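Local coordinates for adenylate cyclase-like protein (Chlamydia trachomatis, PDB 3GQS) that is of unknown function but carries a forkhead-associated (FHA) domain, the part described here, a fold that in many relatives recognises phosphothreonine peptides, at residues 17-20 / 26-29; 31-34 / 38-41. All coordinates share one frame; numbering follows the deposited sequence. Where two conformers were deposited one is given.

In the fold
From the N terminus the chain runs through strand 4-9 into strand 18-21, an outer strand of the six-stranded antiparallel sheet, then turns over into strand 26-30 of the mixed sheet. Contact 1 (17-20 / 26-29) closes that turn and bridges the two sheets of the FHA sandwich. Contact 2 (31-34 / 38-41) opens only after contact 1 has closed, so the two lie in series, neither nested nor crossed, with centres about 11 Å apart. Contact 2 closes the excursion from strand 26-30 to its parallel neighbour 38-39. The contacts meet where I28 O accepts a probable hydrogen bond from I38 N, and where V29 packs on L40 and F19 on I38.

Contact 1 (17-20 / 26-29); sequences AEFH and TYIV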
ATOM      1  N   ALA A  17      -5.232  10.860   4.347  1.00 44.00           N
ATOM      2  CA  ALA A  17      -6.098   9.660   4.337  1.00 41.80           C
ATOM      3  C   ALA A  17      -5.551   8.563   5.291  1.00 38.99           C
ATOM      4  O   ALA A  17      -4.350   8.299   5.285  1.00 38.80           O
ATOM      5  CB  ALA A  17      -6.254   9.122   2.905  1.00 41.22           C
ATOM      6  N   GLU A  18      -6.423   7.963   6.103  1.00 34.99           N
ATOM      7  CA  GLU A  18      -6.023   6.814   6.964  1.00 32.22           C
ATOM      8  C   GLU A  18      -7.105   5.718   7.080  1.00 28.71           C
ATOM      9  O   GLU A  18      -8.242   5.993   7.379  1.00 25.84           O
ATOM     10  CB  GLU A  18      -5.596   7.327   8.319  1.00 32.51           C
ATOM     11  CG  GLU A  18      -4.914   6.319   9.257  1.00 33.97           C
ATOM     12  CD  GLU A  18      -4.245   7.032  10.446  1.00 37.39           C
ATOM     13  OE1 GLU A  18      -4.405   8.285  10.527  1.00 37.98           O
ATOM     14  OE2 GLU A  18      -3.582   6.363  11.286  1.00 35.97           O
ATOM     15  N   PHE A  19      -6.684   4.478   6.835  1.00 26.82           N
ATOM     16  CA  PHE A  19      -7.605   3.325   6.687  0.50 25.43           C
ATOM     17  C   PHE A  19      -7.120   2.102   7.482  1.00 24.46           C
ATOM     18  O   PHE A  19      -6.001   1.651   7.332  1.00 23.99           O
ATOM     19  CB  PHE A  19      -7.764   2.955   5.211  0.50 25.11           C
ATOM     20  CG  PHE A  19      -9.052   2.184   4.886  0.50 24.25           C
ATOM     21  CD1 PHE A  19     -10.285   2.645   5.312  0.50 22.96           C
ATOM     22  CD2 PHE A  19      -9.004   1.025   4.124  0.50 23.32           C
ATOM     23  CE1 PHE A  19     -11.451   1.968   5.005  0.50 23.90           C
ATOM     24  CE2 PHE A  19     -10.159   0.337   3.809  0.50 25.98           C
ATOM     25  CZ  PHE A  19     -11.389   0.806   4.253  0.50 25.69           C
ATOM     26  N   HIS A  20      -7.988   1.584   8.342  1.00 23.56           N
ATOM     27  CA  HIS A  20      -7.707   0.370   9.130  1.00 22.12           C
ATOM     28  C   HIS A  20      -7.684  -0.803   8.185  1.00 20.93           C
ATOM     29  O   HIS A  20      -8.600  -1.002   7.438  1.00 20.96           O
ATOM     30  CB  HIS A  20      -8.780   0.181  10.178  1.00 22.15           C
ATOM     31  CG  HIS A  20      -8.671  -1.073  10.971  1.00 20.52           C
ATOM     32  ND1 HIS A  20      -9.783  -1.709  11.486  1.00 22.93           N
ATOM     33  CD2 HIS A  20      -7.601  -1.785  11.399  1.00 22.26           C
ATOM     34  CE1 HIS A  20      -9.404  -2.771  12.179  1.00 20.50           C
ATOM     35  NE2 HIS A  20      -8.086  -2.839  12.151  1.00 21.53           N
ATOM     36  N   THR A  26      -7.004  -8.553   2.384  1.00 27.67           N
ATOM     37  CA  THR A  26      -6.180  -8.106   1.266  1.00 26.45           C
ATOM     38  C   THR A  26      -6.792  -6.823   0.713  1.00 26.46           C
ATOM     39  O   THR A  26      -7.992  -6.750   0.540  1.00 25.26           O
ATOM     40  CB  THR A  26      -6.207  -9.143   0.145  1.00 26.83           C
ATOM     41  OG1 THR A  26      -5.756 -10.423   0.658  1.00 29.56           O
ATOM     42  CG2 THR A  26      -5.368  -8.711  -1.064  1.00 24.95           C
ATOM     43  N   TYR A  27      -5.953  -5.831   0.397  1.00 25.62           N
ATOM     44  CA  TYR A  27      -6.446  -4.542  -0.089  1.00 25.45           C
ATOM     45  C   TYR A  27      -5.663  -4.114  -1.329  1.00 23.50           C
ATOM     46  O   TYR A  27      -4.478  -4.142  -1.368  1.00 23.34           O
ATOM     47  CB  TYR A  27      -6.286  -3.452   0.988  1.00 25.78           C
ATOM     48  CG  TYR A  27      -7.104  -3.673   2.247  1.00 25.49           C
ATOM     49  CD1 TYR A  27      -8.258  -2.963   2.490  1.00 22.24           C
ATOM     50  CD2 TYR A  27      -6.659  -4.537   3.220  1.00 23.66           C
ATOM     51  CE1 TYR A  27      -8.972  -3.158   3.655  1.00 21.35           C
ATOM     52  CE2 TYR A  27      -7.390  -4.750   4.367  1.00 23.42           C
ATOM     53  CZ  TYR A  27      -8.539  -4.087   4.574  1.00 21.45           C
ATOM     54  OH  TYR A  27      -9.242  -4.335   5.758  1.00 20.37           O
ATOM     55  N   ILE A  28      -6.359  -3.707  -2.336  1.00 23.59           N
ATOM     56  CA  ILE A  28      -5.723  -3.277  -3.565  1.00 23.40           C
ATOM     57  C   ILE A  28      -5.647  -1.759  -3.545  1.00 23.41           C
ATOM     58  O   ILE A  28      -6.623  -1.115  -3.277  1.00 23.71           O
ATOM     59  CB  ILE A  28      -6.548  -3.723  -4.751  1.00 23.09           C
ATOM     60  CG1 ILE A  28      -6.595  -5.291  -4.785  1.00 23.50           C
ATOM     61  CG2 ILE A  28      -6.000  -3.168  -6.043  1.00 20.66           C
ATOM     62  CD1 ILE A  28      -7.618  -5.864  -5.827  1.00 17.79           C
ATOM     63  N   VAL A  29      -4.480  -1.229  -3.822  1.00 24.23           N
ATOM     64  CA  VAL A  29      -4.283   0.231  -3.854  1.00 25.88           C
ATOM     65  C   VAL A  29      -4.160   0.623  -5.349  1.00 25.00           C
ATOM     66  O   VAL A  29      -3.368   0.081  -6.047  1.00 26.86           O
ATOM     67  CB  VAL A  29      -3.036   0.677  -3.044  1.00 25.66           C
ATOM     68  CG1 VAL A  29      -2.819   2.297  -3.104  1.00 27.39           C
ATOM     69  CG2 VAL A  29      -3.130   0.187  -1.607  1.00 25.67           C
TER
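F19 and Y27 reach toward each other from the two sheets of the FHA beta-sandwich, F19 from edge strand 18-21 and Y27 from strand 26-30. Their CA atoms lie 10.4 Å apart, too far for backbone pairing, and mainly the two rings span the gap. The apolar part is an oblique aromatic pair, with centroids 6.0 Å apart and planes at 88°. CE2 of F19 does the touching, 3.7 Å from CE1 of Y27. F19 holds CG anti to its own N (chi1 -157°), which carries the ring across to the other sheet, where it also packs on I38. F19 was modelled in two conformers, and the contact is described for one of them, so it is less certain. Y27 is buried, whereas F19 is exposed.

The polar part belongs to the end of the tyrosine. Y27 OH is hydrogen-bonded with D22 N in the connecting turn, tying the ring to the loop that joins the strands. Backbone bonds of F19 with L7 and of Y27 with I52 keep each residue in its own sheet. Beside the hydroxyl, H20 contributes its carbonyl rather than its imidazole: H20 O stands 3.8 Å from Y27 OH.

Contact 2 (31-34 / 38-41); sequences SDPQ and IVLS
V39 sends its side chain toward the loop 31-34, and its two methyls divide the work. From CB, CG1 leaves anti to the backbone N (chi1 -172°) and meets both S31 and P33: it lies 3.5 Å from S31 O and 3.9 Å from the ring carbon CD of P33. CG2, the other branch, reaches the proline's backbone end, 3.6 Å from P33 CA. The forked tip thus sits against P33, whose CB is 4.1 Å from either methyl, and this packing lies on the surface of the domain.

Here the FHA sandwich links strand 26-30 to its parallel neighbour 38-39 by a loop at the edge of the mixed sheet. Within that loop D32 makes an Asx turn: Q34 N donates to D32 OD1 at 2.9 Å, with an N-H...O angle of 153°, approaching from above the carboxylate plane. The bond closes the turn around P33, from D32 to Q34.

At the other end, S31 meets the backbone carbonyl of L40 with both its CA and its CB. S31 CA makes a CA-H...O contact of 3.2 Å with L40 O, angle 136° at the hydrogen, while S31 CB touches the same oxygen. S31 OG turns elsewhere and is hydrogen-bonded with I45 O. A phosphate ion, likely a crystallisation additive, lies about 6 Å from the S31 side chain; FHA relatives bind phosphothreonine through loops of the sandwich, so it may mark such a pocket.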
ATOM      1  N   SER A  31      -5.682   3.668  -8.704  1.00 26.27           N
ATOM      2  CA  SER A  31      -6.379   4.886  -9.128  1.00 25.43           C
ATOM      3  C   SER A  31      -7.799   4.661  -9.651  1.00 25.81           C
ATOM      4  O   SER A  31      -8.556   5.631  -9.736  1.00 25.62           O
ATOM      5  CB  SER A  31      -5.561   5.622 -10.204  1.00 25.40           C
ATOM      6  OG  SER A  31      -5.189   4.778 -11.302  1.00 26.61           O
ATOM      7  N   ASP A  32      -8.152   3.411  -9.997  1.00 24.84           N
ATOM      8  CA  ASP A  32      -9.505   3.066 -10.510  1.00 25.06           C
ATOM      9  C   ASP A  32     -10.428   2.479  -9.392  1.00 24.88           C
ATOM     10  O   ASP A  32     -10.172   1.388  -8.892  1.00 25.44           O
ATOM     11  CB  ASP A  32      -9.357   2.065 -11.650  1.00 25.88           C
ATOM     12  CG  ASP A  32     -10.686   1.678 -12.304  1.00 25.77           C
ATOM     13  OD1 ASP A  32     -11.788   2.045 -11.839  1.00 23.11           O
ATOM     14  OD2 ASP A  32     -10.597   0.985 -13.344  1.00 30.79           O
ATOM     15  N   PRO A  33     -11.494   3.202  -9.027  1.00 24.33           N
ATOM     16  CA  PRO A  33     -12.340   2.811  -7.977  1.00 25.29           C
ATOM     17  C   PRO A  33     -13.153   1.547  -8.247  1.00 25.99           C
ATOM     18  O   PRO A  33     -13.686   0.988  -7.305  1.00 26.08           O
ATOM     19  CB  PRO A  33     -13.307   4.002  -7.853  1.00 25.23           C
ATOM     20  CG  PRO A  33     -13.262   4.677  -9.100  1.00 24.41           C
ATOM     21  CD  PRO A  33     -11.905   4.512  -9.577  1.00 24.58           C
ATOM     22  N   GLN A  34     -13.261   1.144  -9.504  1.00 26.66           N
ATOM     23  CA  GLN A  34     -13.912  -0.137  -9.868  1.00 27.38           C
ATOM     24  C   GLN A  34     -13.031  -1.366  -9.675  1.00 26.93           C
ATOM     25  O   GLN A  34     -13.528  -2.481  -9.823  1.00 27.84           O
ATOM     26  CB  GLN A  34     -14.431  -0.113 -11.310  1.00 27.20           C
ATOM     27  CG  GLN A  34     -15.517   0.903 -11.489  1.00 29.53           C
ATOM     28  CD  GLN A  34     -16.077   1.002 -12.890  1.00 32.92           C
ATOM     29  OE1 GLN A  34     -15.926   2.040 -13.549  1.00 36.42           O
ATOM     30  NE2 GLN A  34     -16.762  -0.047 -13.344  1.00 32.65           N
ATOM     31  N   ILE A  38      -8.390   0.946  -1.947  1.00 25.27           N
ATOM     32  CA  ILE A  38      -7.865   2.277  -1.475  1.00 26.29           C
ATOM     33  C   ILE A  38      -7.583   3.055  -2.775  1.00 27.51           C
ATOM     34  O   ILE A  38      -6.681   2.725  -3.547  1.00 26.06           O
ATOM     35  CB  ILE A  38      -6.622   2.134  -0.562  1.00 26.76           C
ATOM     36  CG1 ILE A  38      -6.994   1.282   0.694  1.00 24.94           C
ATOM     37  CG2 ILE A  38      -6.075   3.541  -0.195  1.00 24.57           C
ATOM     38  CD1 ILE A  38      -5.822   0.712   1.509  1.00 24.46           C
ATOM     39  N   VAL A  39      -8.456   4.003  -3.074  1.00 29.55           N
ATOM     40  CA  VAL A  39      -8.394   4.670  -4.357  1.00 31.12           C
ATOM     41  C   VAL A  39      -7.648   6.007  -4.191  1.00 32.92           C
ATOM     42  O   VAL A  39      -8.087   6.906  -3.457  1.00 33.89           O
ATOM     43  CB  VAL A  39      -9.778   4.859  -4.976  1.00 30.50           C
ATOM     44  CG1 VAL A  39      -9.659   5.396  -6.466  1.00 29.70           C
ATOM     45  CG2 VAL A  39     -10.552   3.573  -4.890  1.00 29.74           C
ATOM     46  N   LEU A  40      -6.545   6.121  -4.915  1.00 34.40           N
ATOM     47  CA  LEU A  40      -5.710   7.350  -4.953  1.00 36.50           C
ATOM     48  C   LEU A  40      -5.750   7.973  -6.358  1.00 37.07           C
ATOM     49  O   LEU A  40      -5.398   7.332  -7.354  1.00 37.56           O
ATOM     50  CB  LEU A  40      -4.255   7.031  -4.596  1.00 37.15           C
ATOM     51  CG  LEU A  40      -4.017   6.106  -3.387  1.00 38.52           C
ATOM     52  CD1 LEU A  40      -2.619   5.444  -3.424  1.00 40.02           C
ATOM     53  CD2 LEU A  40      -4.264   6.918  -2.103  1.00 40.32           C
ATOM     54  N   SER A  41      -6.164   9.221  -6.433  1.00 37.93           N
ATOM     55  CA  SER A  41      -6.466   9.865  -7.738  1.00 38.73           C
ATOM     56  C   SER A  41      -5.250  10.326  -8.590  1.00 38.69           C
ATOM     57  O   SER A  41      -5.429  10.870  -9.644  1.00 39.87           O
ATOM     58  CB  SER A  41      -7.434  11.035  -7.531  1.00 38.45           C
ATOM     59  OG  SER A  41      -6.912  11.963  -6.594  1.00 40.14           O
TER